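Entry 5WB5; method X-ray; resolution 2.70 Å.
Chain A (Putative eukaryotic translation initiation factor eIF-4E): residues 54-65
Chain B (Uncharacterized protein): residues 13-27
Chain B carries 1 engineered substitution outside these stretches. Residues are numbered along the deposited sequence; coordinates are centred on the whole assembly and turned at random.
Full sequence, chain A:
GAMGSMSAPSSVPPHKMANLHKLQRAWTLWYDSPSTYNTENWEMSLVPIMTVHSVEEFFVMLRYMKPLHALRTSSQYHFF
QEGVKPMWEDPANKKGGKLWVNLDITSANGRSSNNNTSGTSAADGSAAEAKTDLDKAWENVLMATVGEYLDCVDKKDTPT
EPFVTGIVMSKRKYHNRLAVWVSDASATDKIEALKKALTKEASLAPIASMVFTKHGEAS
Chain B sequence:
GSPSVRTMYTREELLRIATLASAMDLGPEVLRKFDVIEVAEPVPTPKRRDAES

Chain A, residues 54-65: SVEEFFVMLRYM
Chain B 13-27: ELLRIATLASAMDLG

Two helices cross steeply in a mainly apolar contact, extended past the end of the chain B helix by polar bonds from A:Arg63 and A:Tyr64; 776 Å² is buried, both sides summed. The chain A helix runs from A:Val55 through A:Phe59 and A:Val60 with i to i+4 backbone bonds, and A:Ser54 caps its start, OG (chi1 p) accepting from A:Glu57 N at 3.2 Å. The chain B helix enters the stretch already formed at B:Glu13. The two axes approach to 8.3 Å, with 78° between their N-to-C directions. CA-CA distances set the register: A:Val55 to B:Leu14 6.7 Å, A:Glu56 to B:Ala21 4.2 Å, A:Phe59 to B:Ala18 6.1 Å and A:Val60 to B:Asp25 6.5 Å. The small B:Ala21 permits the tightest of these approaches, its CB lying 3.7 Å from A:Glu56 CA and 3.6 Å from A:Phe59 CB.

A:Phe59 (chi1 m, chi2 -76°) is a knob among B:Leu14, B:Leu15, B:Ala18 and B:Ala21. B:Ala18 CB covers one ring face, 3.5 Å from the A:Phe59 ring centroid and 5° off the normal, a CH-pi contact. A:Phe59 CE2 also comes within 3.0 Å of B:Leu14 O. Nearer the start of the helix, A:Val55 (t) directs CG1 to B:Leu14 CD2 and to B:Ile17 CG2, each at 3.7 Å; B:Leu14 and B:Ile17 are both m, t. A:Glu56 (m, p) packs CB 3.5 Å from B:Met24 SD, while its carboxylate is hydrogen-bonded elsewhere in the structure.

A type I turn from B:Ala21 to B:Met24, with B:Met24 N to B:Ala21 O at 2.9 Å, leads into an extended segment: phi/psi is -116/153 at B:Met24, -140/-173 at B:Asp25 and -122/145 at B:Leu26. A:Arg63 (t, t, m, chi4 153°) reaches this turn with its guanidinium edge. Its NH1 and NH2 both donate to B:Met24 O, at 2.7 and 2.9 Å, and A:Arg63 NH2 adds a weak bond to B:Ala21 O at 3.2 Å. A:Arg63 NH1 also forms a salt bridge with B:Asp25 OD1 at 3.5 Å. The same B:Asp25 OD1 accepts from A:Tyr64 OH at a very short 2.3 Å and from B:Leu26 N at 2.9 Å, tying side chain to backbone. B:Leu26 (m, t) then closes the apolar surface, CG 3.5 Å from A:Val60 CG1 (A:Val60 is t) and CD1 3.5 Å from A:Tyr64 CD2 (A:Tyr64 chi1 m, chi2 -69°).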

# COMPACT_ATOMS: atom_id res chain seq x y z
N SER A 54 -6.37 -3.68 12.53
CA SER A 54 -6.48 -2.54 13.43
C SER A 54 -5.40 -1.52 13.12
O SER A 54 -4.40 -1.83 12.46
CB SER A 54 -6.39 -2.97 14.89
OG SER A 54 -5.11 -3.54 15.17
N VAL A 55 -5.60 -0.30 13.61
CA VAL A 55 -4.62 0.77 13.42
C VAL A 55 -3.28 0.36 14.02
O VAL A 55 -2.21 0.64 13.45
CB VAL A 55 -5.13 2.08 14.04
CG1 VAL A 55 -4.15 3.22 13.78
CG2 VAL A 55 -6.51 2.44 13.48
N GLU A 56 -3.31 -0.31 15.18
CA GLU A 56 -2.07 -0.74 15.82
C GLU A 56 -1.34 -1.76 14.96
O GLU A 56 -0.12 -1.66 14.76
CB GLU A 56 -2.38 -1.32 17.20
CG GLU A 56 -2.96 -0.32 18.20
CD GLU A 56 -4.46 -0.12 18.03
OE1 GLU A 56 -5.01 -0.58 17.02
OE2 GLU A 56 -5.08 0.50 18.92
N GLU A 57 -2.06 -2.77 14.46
CA GLU A 57 -1.45 -3.73 13.55
C GLU A 57 -0.86 -3.03 12.34
O GLU A 57 0.24 -3.37 11.88
CB GLU A 57 -2.48 -4.77 13.11
CG GLU A 57 -2.88 -5.76 14.18
CD GLU A 57 -3.59 -6.98 13.62
OE1 GLU A 57 -4.27 -6.85 12.58
OE2 GLU A 57 -3.47 -8.07 14.22
N PHE A 58 -1.58 -2.05 11.80
CA PHE A 58 -1.09 -1.31 10.65
C PHE A 58 0.24 -0.64 10.95
O PHE A 58 1.19 -0.73 10.16
CB PHE A 58 -2.14 -0.27 10.23
CG PHE A 58 -1.65 0.71 9.21
CD1 PHE A 58 -1.56 0.36 7.87
CD2 PHE A 58 -1.29 1.99 9.58
CE1 PHE A 58 -1.12 1.27 6.93
CE2 PHE A 58 -0.84 2.90 8.65
CZ PHE A 58 -0.76 2.54 7.32
N PHE A 59 0.35 0.02 12.10
CA PHE A 59 1.59 0.72 12.42
C PHE A 59 2.72 -0.25 12.75
O PHE A 59 3.89 0.07 12.50
CB PHE A 59 1.36 1.71 13.55
CG PHE A 59 0.74 3.00 13.09
CD1 PHE A 59 1.49 3.94 12.42
CD2 PHE A 59 -0.61 3.25 13.30
CE1 PHE A 59 0.92 5.12 11.98
CE2 PHE A 59 -1.18 4.42 12.86
CZ PHE A 59 -0.41 5.36 12.20
N VAL A 60 2.41 -1.44 13.27
CA VAL A 60 3.45 -2.45 13.46
C VAL A 60 3.97 -2.91 12.10
O VAL A 60 5.19 -3.00 11.87
CB VAL A 60 2.91 -3.62 14.30
CG1 VAL A 60 3.93 -4.74 14.37
CG2 VAL A 60 2.55 -3.15 15.70
N MET A 61 3.05 -3.23 11.19
CA MET A 61 3.42 -3.53 9.82
C MET A 61 4.37 -2.46 9.27
O MET A 61 5.45 -2.77 8.77
CB MET A 61 2.16 -3.63 8.95
CG MET A 61 2.41 -3.96 7.49
SD MET A 61 0.95 -3.63 6.47
CE MET A 61 1.03 -1.84 6.36
N LEU A 62 3.96 -1.20 9.39
CA LEU A 62 4.82 -0.11 8.92
C LEU A 62 6.19 -0.17 9.58
O LEU A 62 7.21 0.04 8.92
CB LEU A 62 4.16 1.24 9.21
CG LEU A 62 3.08 1.71 8.24
CD1 LEU A 62 2.47 3.01 8.75
CD2 LEU A 62 3.64 1.90 6.84
N ARG A 63 6.22 -0.43 10.89
CA ARG A 63 7.49 -0.54 11.59
C ARG A 63 8.41 -1.53 10.91
O ARG A 63 9.59 -1.25 10.68
CB ARG A 63 7.25 -0.95 13.04
CG ARG A 63 8.51 -1.02 13.90
CD ARG A 63 8.25 -1.80 15.18
NE ARG A 63 7.15 -1.21 15.95
CZ ARG A 63 6.36 -1.88 16.78
NH1 ARG A 63 6.52 -3.18 16.97
NH2 ARG A 63 5.39 -1.23 17.42
N TYR A 64 7.88 -2.71 10.56
CA TYR A 64 8.73 -3.76 10.01
C TYR A 64 8.76 -3.78 8.48
O TYR A 64 9.38 -4.68 7.91
CB TYR A 64 8.28 -5.12 10.55
CG TYR A 64 8.64 -5.31 12.00
CD1 TYR A 64 9.97 -5.46 12.40
CD2 TYR A 64 7.66 -5.33 12.99
CE1 TYR A 64 10.31 -5.62 13.72
CE2 TYR A 64 7.99 -5.50 14.32
CZ TYR A 64 9.31 -5.64 14.68
OH TYR A 64 9.64 -5.81 16.01
N MET A 65 8.14 -2.82 7.82
CA MET A 65 8.29 -2.68 6.38
C MET A 65 9.60 -1.99 6.04
O MET A 65 10.14 -1.22 6.83
CB MET A 65 7.13 -1.88 5.77
CG MET A 65 5.87 -2.69 5.53
SD MET A 65 4.49 -1.67 4.96
CE MET A 65 5.16 -0.94 3.47
N GLU B 13 -5.64 11.31 13.88
CA GLU B 13 -6.12 10.27 14.78
C GLU B 13 -5.27 9.01 14.66
O GLU B 13 -4.92 8.38 15.66
CB GLU B 13 -7.59 9.97 14.48
CG GLU B 13 -8.28 9.11 15.52
CD GLU B 13 -9.80 9.16 15.41
OE1 GLU B 13 -10.31 9.70 14.40
OE2 GLU B 13 -10.48 8.66 16.33
N LEU B 14 -4.93 8.62 13.43
CA LEU B 14 -4.06 7.46 13.23
C LEU B 14 -2.69 7.69 13.85
O LEU B 14 -2.13 6.80 14.49
CB LEU B 14 -3.92 7.16 11.74
CG LEU B 14 -5.21 6.83 10.97
CD1 LEU B 14 -4.97 6.89 9.47
CD2 LEU B 14 -5.74 5.47 11.38
N LEU B 15 -2.14 8.90 13.68
CA LEU B 15 -0.82 9.19 14.24
C LEU B 15 -0.86 9.21 15.76
O LEU B 15 0.14 8.89 16.41
CB LEU B 15 -0.31 10.52 13.70
CG LEU B 15 -0.01 10.57 12.20
CD1 LEU B 15 0.45 11.96 11.81
CD2 LEU B 15 1.04 9.55 11.79
N ARG B 16 -2.00 9.58 16.34
CA ARG B 16 -2.15 9.47 17.79
C ARG B 16 -2.19 8.01 18.22
O ARG B 16 -1.50 7.61 19.17
CB ARG B 16 -3.41 10.20 18.25
CG ARG B 16 -3.30 11.72 18.21
CD ARG B 16 -4.38 12.39 19.05
NE ARG B 16 -5.70 12.33 18.42
CZ ARG B 16 -6.19 13.25 17.60
NH1 ARG B 16 -5.49 14.33 17.29
NH2 ARG B 16 -7.41 13.09 17.09
N ILE B 17 -2.98 7.18 17.52
CA ILE B 17 -3.08 5.77 17.88
C ILE B 17 -1.76 5.04 17.67
O ILE B 17 -1.53 3.99 18.29
CB ILE B 17 -4.21 5.09 17.08
CG1 ILE B 17 -5.55 5.78 17.36
CG2 ILE B 17 -4.31 3.61 17.44
CD1 ILE B 17 -6.66 5.37 16.42
N ALA B 18 -0.89 5.56 16.81
CA ALA B 18 0.43 4.95 16.63
C ALA B 18 1.20 4.90 17.95
O ALA B 18 1.99 3.98 18.17
CB ALA B 18 1.23 5.72 15.58
N THR B 19 0.97 5.87 18.83
CA THR B 19 1.62 5.84 20.14
C THR B 19 1.23 4.57 20.90
O THR B 19 2.09 3.94 21.52
CB THR B 19 1.25 7.08 20.95
OG1 THR B 19 1.55 8.26 20.18
CG2 THR B 19 2.03 7.13 22.26
N LEU B 20 -0.05 4.19 20.86
CA LEU B 20 -0.46 2.92 21.45
C LEU B 20 0.18 1.76 20.70
O LEU B 20 0.70 0.82 21.31
CB LEU B 20 -1.98 2.79 21.42
CG LEU B 20 -2.79 3.84 22.16
CD1 LEU B 20 -4.27 3.48 22.06
CD2 LEU B 20 -2.36 3.95 23.61
N ALA B 21 0.14 1.81 19.37
CA ALA B 21 0.75 0.77 18.56
C ALA B 21 2.17 0.47 19.03
O ALA B 21 2.60 -0.69 18.98
CB ALA B 21 0.77 1.18 17.09
N SER B 22 2.89 1.49 19.49
CA SER B 22 4.27 1.31 19.92
C SER B 22 4.45 0.25 21.00
O SER B 22 5.58 -0.16 21.25
CB SER B 22 4.84 2.64 20.43
OG SER B 22 4.23 3.01 21.66
N ALA B 23 3.37 -0.21 21.63
CA ALA B 23 3.46 -1.20 22.69
C ALA B 23 3.32 -2.63 22.19
O ALA B 23 3.42 -3.56 22.99
CB ALA B 23 2.38 -0.93 23.75
N MET B 24 3.09 -2.82 20.89
CA MET B 24 2.83 -4.14 20.33
C MET B 24 3.94 -4.51 19.36
O MET B 24 4.59 -3.65 18.77
CB MET B 24 1.47 -4.15 19.62
CG MET B 24 0.31 -3.85 20.56
SD MET B 24 -1.21 -3.37 19.72
CE MET B 24 -1.64 -4.89 18.87
N ASP B 25 4.15 -5.82 19.19
CA ASP B 25 5.24 -6.33 18.38
C ASP B 25 4.73 -7.54 17.59
O ASP B 25 3.54 -7.85 17.61
CB ASP B 25 6.44 -6.68 19.27
CG ASP B 25 7.75 -6.29 18.65
OD1 ASP B 25 7.86 -6.39 17.41
OD2 ASP B 25 8.66 -5.87 19.40
N LEU B 26 5.65 -8.22 16.90
CA LEU B 26 5.32 -9.38 16.08
C LEU B 26 6.12 -10.59 16.54
O LEU B 26 7.27 -10.47 16.96
CB LEU B 26 5.61 -9.11 14.60
CG LEU B 26 4.71 -8.11 13.89
CD1 LEU B 26 5.23 -7.85 12.49
CD2 LEU B 26 3.26 -8.60 13.84
N GLY B 27 5.49 -11.76 16.46
CA GLY B 27 6.16 -13.02 16.68
C GLY B 27 6.93 -13.45 15.45
O GLY B 27 6.85 -12.84 14.37